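PDB 4CIC: transcriptional regulator, BadM/Rrf2 family from Thermincola potens, which probably binds DNA as a dimeric helix-turn-helix regulator of the Rrf2 family and is thought to control transcription of iron-sulfur cluster biogenesis genes. Local coordinates for residues S31-S34 and I35-Q39; S115-E118 and K119-K122. The protein carries 3 engineered substitutions. All blocks are in the same frame, centred on the assembly; numbering follows the deposited sequence.

Interaction 1: residues S31-S34 and I35-Q39; sequences SLKS and IAERQ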
# COMPACT_ATOMS: atom_id res chain seq x y z
N SER A 31 -19.59 -25.22 -3.40
CA SER A 31 -19.51 -25.32 -1.95
C SER A 31 -18.31 -24.54 -1.43
O SER A 31 -17.32 -24.34 -2.15
CB SER A 31 -19.38 -26.78 -1.53
OG SER A 31 -18.15 -27.32 -1.97
N LEU A 32 -18.38 -24.10 -0.18
CA LEU A 32 -17.23 -23.45 0.43
C LEU A 32 -16.03 -24.39 0.51
O LEU A 32 -14.90 -23.98 0.30
CB LEU A 32 -17.56 -22.89 1.82
CG LEU A 32 -18.41 -21.62 1.79
CD1 LEU A 32 -18.34 -20.89 3.13
CD2 LEU A 32 -17.99 -20.71 0.64
N LYS A 33 -16.29 -25.66 0.79
CA LYS A 33 -15.21 -26.65 0.83
C LYS A 33 -14.44 -26.69 -0.49
O LYS A 33 -13.21 -26.77 -0.49
CB LYS A 33 -15.74 -28.04 1.16
CG LYS A 33 -14.66 -29.11 1.14
CD LYS A 33 -15.24 -30.51 1.27
CE LYS A 33 -14.16 -31.57 1.11
NZ LYS A 33 -14.69 -32.95 1.28
N SER A 34 -15.16 -26.62 -1.61
CA SER A 34 -14.51 -26.66 -2.91
C SER A 34 -13.64 -25.42 -3.15
O SER A 34 -12.57 -25.52 -3.76
CB SER A 34 -15.53 -26.84 -4.05
OG SER A 34 -16.27 -25.65 -4.30
N ILE A 35 -14.11 -24.27 -2.68
CA ILE A 35 -13.32 -23.04 -2.80
C ILE A 35 -12.04 -23.16 -1.98
O ILE A 35 -10.94 -22.84 -2.46
CB ILE A 35 -14.12 -21.80 -2.34
CG1 ILE A 35 -15.29 -21.53 -3.29
CG2 ILE A 35 -13.20 -20.56 -2.26
CD1 ILE A 35 -16.25 -20.45 -2.78
N ALA A 36 -12.19 -23.63 -0.75
CA ALA A 36 -11.05 -23.76 0.15
C ALA A 36 -10.05 -24.73 -0.45
O ALA A 36 -8.85 -24.54 -0.33
CB ALA A 36 -11.50 -24.23 1.52
N GLU A 37 -10.55 -25.77 -1.11
CA GLU A 37 -9.69 -26.79 -1.68
C GLU A 37 -8.90 -26.23 -2.87
O GLU A 37 -7.71 -26.49 -3.01
CB GLU A 37 -10.53 -27.99 -2.14
CG GLU A 37 -9.77 -29.30 -2.14
CD GLU A 37 -9.90 -30.03 -0.83
OE1 GLU A 37 -11.04 -30.25 -0.37
OE2 GLU A 37 -8.85 -30.39 -0.24
N ARG A 38 -9.57 -25.48 -3.73
CA ARG A 38 -8.94 -24.98 -4.94
C ARG A 38 -7.95 -23.87 -4.63
O ARG A 38 -6.95 -23.70 -5.32
CB ARG A 38 -9.98 -24.45 -5.92
CG ARG A 38 -10.74 -25.54 -6.66
CD ARG A 38 -11.64 -24.92 -7.73
NE ARG A 38 -12.72 -24.15 -7.15
CZ ARG A 38 -13.90 -24.66 -6.80
NH1 ARG A 38 -14.14 -25.95 -6.98
NH2 ARG A 38 -14.84 -23.87 -6.28
N GLN A 39 -8.24 -23.10 -3.59
CA GLN A 39 -7.46 -21.89 -3.30
C GLN A 39 -6.46 -22.06 -2.17
O GLN A 39 -5.69 -21.13 -1.88
CB GLN A 39 -8.39 -20.71 -3.01
CG GLN A 39 -9.31 -20.35 -4.18
CD GLN A 39 -8.56 -20.09 -5.47
OE1 GLN A 39 -7.45 -19.57 -5.47
NE2 GLN A 39 -9.17 -20.47 -6.58

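Interaction 2: residues S115-E118 and K119-K122; sequences SVWE and KVKK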
# COMPACT_ATOMS: atom_id res chain seq x y z
N SER A 115 0.74 14.00 3.77
CA SER A 115 0.15 14.25 2.46
C SER A 115 0.76 13.30 1.44
O SER A 115 0.09 12.92 0.46
CB SER A 115 0.32 15.71 2.03
OG SER A 115 1.65 15.98 1.60
N VAL A 116 2.00 12.90 1.67
CA VAL A 116 2.62 11.91 0.79
C VAL A 116 1.88 10.58 0.91
O VAL A 116 1.57 9.94 -0.12
CB VAL A 116 4.11 11.68 1.10
CG1 VAL A 116 4.68 10.58 0.23
CG2 VAL A 116 4.91 12.97 0.86
N TRP A 117 1.55 10.18 2.13
CA TRP A 117 0.83 8.91 2.31
C TRP A 117 -0.56 8.99 1.72
O TRP A 117 -1.08 7.99 1.24
CB TRP A 117 0.73 8.45 3.77
CG TRP A 117 2.04 8.44 4.49
CD1 TRP A 117 2.28 8.94 5.73
CD2 TRP A 117 3.29 7.91 4.03
NE1 TRP A 117 3.60 8.77 6.07
CE2 TRP A 117 4.25 8.16 5.03
CE3 TRP A 117 3.70 7.26 2.85
CZ2 TRP A 117 5.58 7.76 4.92
CZ3 TRP A 117 5.03 6.88 2.74
CH2 TRP A 117 5.95 7.13 3.76
N GLU A 118 -1.16 10.17 1.75
CA GLU A 118 -2.49 10.33 1.17
C GLU A 118 -2.42 10.08 -0.33
O GLU A 118 -3.34 9.53 -0.92
CB GLU A 118 -3.04 11.73 1.46
CG GLU A 118 -4.48 11.96 1.01
CD GLU A 118 -4.58 12.35 -0.46
OE1 GLU A 118 -3.54 12.71 -1.05
OE2 GLU A 118 -5.70 12.29 -1.02
N LYS A 119 -1.31 10.50 -0.93
CA LYS A 119 -1.10 10.27 -2.36
C LYS A 119 -0.89 8.80 -2.66
O LYS A 119 -1.39 8.29 -3.68
CB LYS A 119 0.09 11.10 -2.87
CG LYS A 119 -0.28 12.53 -3.18
CD LYS A 119 0.96 13.40 -3.30
CE LYS A 119 0.58 14.87 -3.42
NZ LYS A 119 1.79 15.74 -3.44
N VAL A 120 -0.16 8.10 -1.79
CA VAL A 120 -0.04 6.65 -1.91
C VAL A 120 -1.41 5.99 -1.84
O VAL A 120 -1.74 5.13 -2.66
CB VAL A 120 0.87 6.07 -0.82
CG1 VAL A 120 0.90 4.55 -0.88
CG2 VAL A 120 2.30 6.62 -0.98
N LYS A 121 -2.21 6.40 -0.86
CA LYS A 121 -3.55 5.81 -0.68
C LYS A 121 -4.42 6.01 -1.91
O LYS A 121 -5.12 5.09 -2.36
CB LYS A 121 -4.23 6.44 0.53
CG LYS A 121 -5.68 6.00 0.73
CD LYS A 121 -6.38 6.94 1.71
CE LYS A 121 -7.84 6.59 1.90
NZ LYS A 121 -8.49 7.51 2.88
N LYS A 122 -4.37 7.21 -2.45
CA LYS A 122 -5.19 7.55 -3.60
C LYS A 122 -4.83 6.68 -4.80
O LYS A 122 -5.72 6.22 -5.54
CB LYS A 122 -5.05 9.04 -3.93
CG LYS A 122 -6.36 9.71 -4.27
CD LYS A 122 -7.37 9.57 -3.15
CE LYS A 122 -8.73 10.09 -3.60
NZ LYS A 122 -9.10 9.52 -4.94

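Interaction 1: residues S31-S34 and I35-Q39
L32 and I35 meet on the inner side of the first turns of helix 32-39. L32 CD2 lies 3.8 Å from I35 CD1, and the two side chains cross at a slant. This is the packed part: I35 continues onto L21 of helix 9-23 and L46 of helix 43-55, while L32 reaches I50. S31 is the N-cap, and its OG accepts from S34 N at 3.1 Å. S34 answers with its own hydroxyl. A chi1 of 74° turns OG back over the start of the helix, where it donates to S31 O at 2.7 Å. S31 O also accepts from I35 N, and a weak bond from S34 N adds to these two. The guanidinium of R38 folds back over S34, with S34 O 3.4 Å above its plane and near its centre. R38 NH2 adds a weak bond to S34 OG, and R38 NE makes a salt bridge to D20. With an alanine here, S31 O would probably lose its hydroxyl donor and R38 NH2 its weak bond, though the D20 salt bridge should remain. The outer side is looser and solvent-exposed. E37 bends at chi2, and its OE1 lies 3.7 Å from K33 CE. K33 NZ stays 4.8 Å away from E37 OE1, so any attraction is probably modest. Serine hydroxyls thus fix the helix start, and charge ties it to helix 9-23, consistent with helices 32-39 and 43-55 forming the helix-turn-helix.

Interaction 2: residues S115-E118 and K119-K122
W117 and V120 stand side by side on one face of helix 112-129. V120 CG2 comes to the edge of the indole, near its plane, and lies 4.1 Å from W117 CE3. Beneath them the backbone is regular: K121 N donates to W117 O at 2.9 Å and V120 N to V116 O at 3.0 Å. On another face E118 runs alongside K122. The E118 chain bends at chi2 (-84°), which brings OE2 to 3.8 Å from K122 CD. The contact is with the aliphatic part of the lysine; K122 NZ remains 5.9 Å from E118 OE2. K119 sends its chain back along the preceding turn, with CG 3.7 Å from S115 O. S115 OG bonds to V112 O of the same helix. Further out, the second subunit packs on the apolar face. W117 NE1 is hydrogen-bonded to H12 ND1 of the second subunit, and the two rings meet with planes inclined at about 50°. V116 and V120 both pack on L128 of that subunit, and K119 on its V127. Apolar packing and the indole N-H therefore join this helix to its dimer partner, while the charges of E118 and K122 probably attract each other only weakly.

In the fold
Interaction 1 comes first along the chain, and each contact lies within a single helix. Residues 31-39 start and fill helix 32-39, next to helices 9-23 and 43-55. Residues 115-122 belong to the long helix 112-129, which begins a few residues after the unmodelled segment 90-104. Their centres are 36 Å apart, on opposite sides of the chain's centre, and their nearest atoms are about 25 Å apart. Interaction 1 therefore belongs to the packing of the probable DNA-binding part within one chain. Interaction 2 belongs to the dimer interface, since its helix meets the second subunit, including H12 of that subunit's helix 9-23.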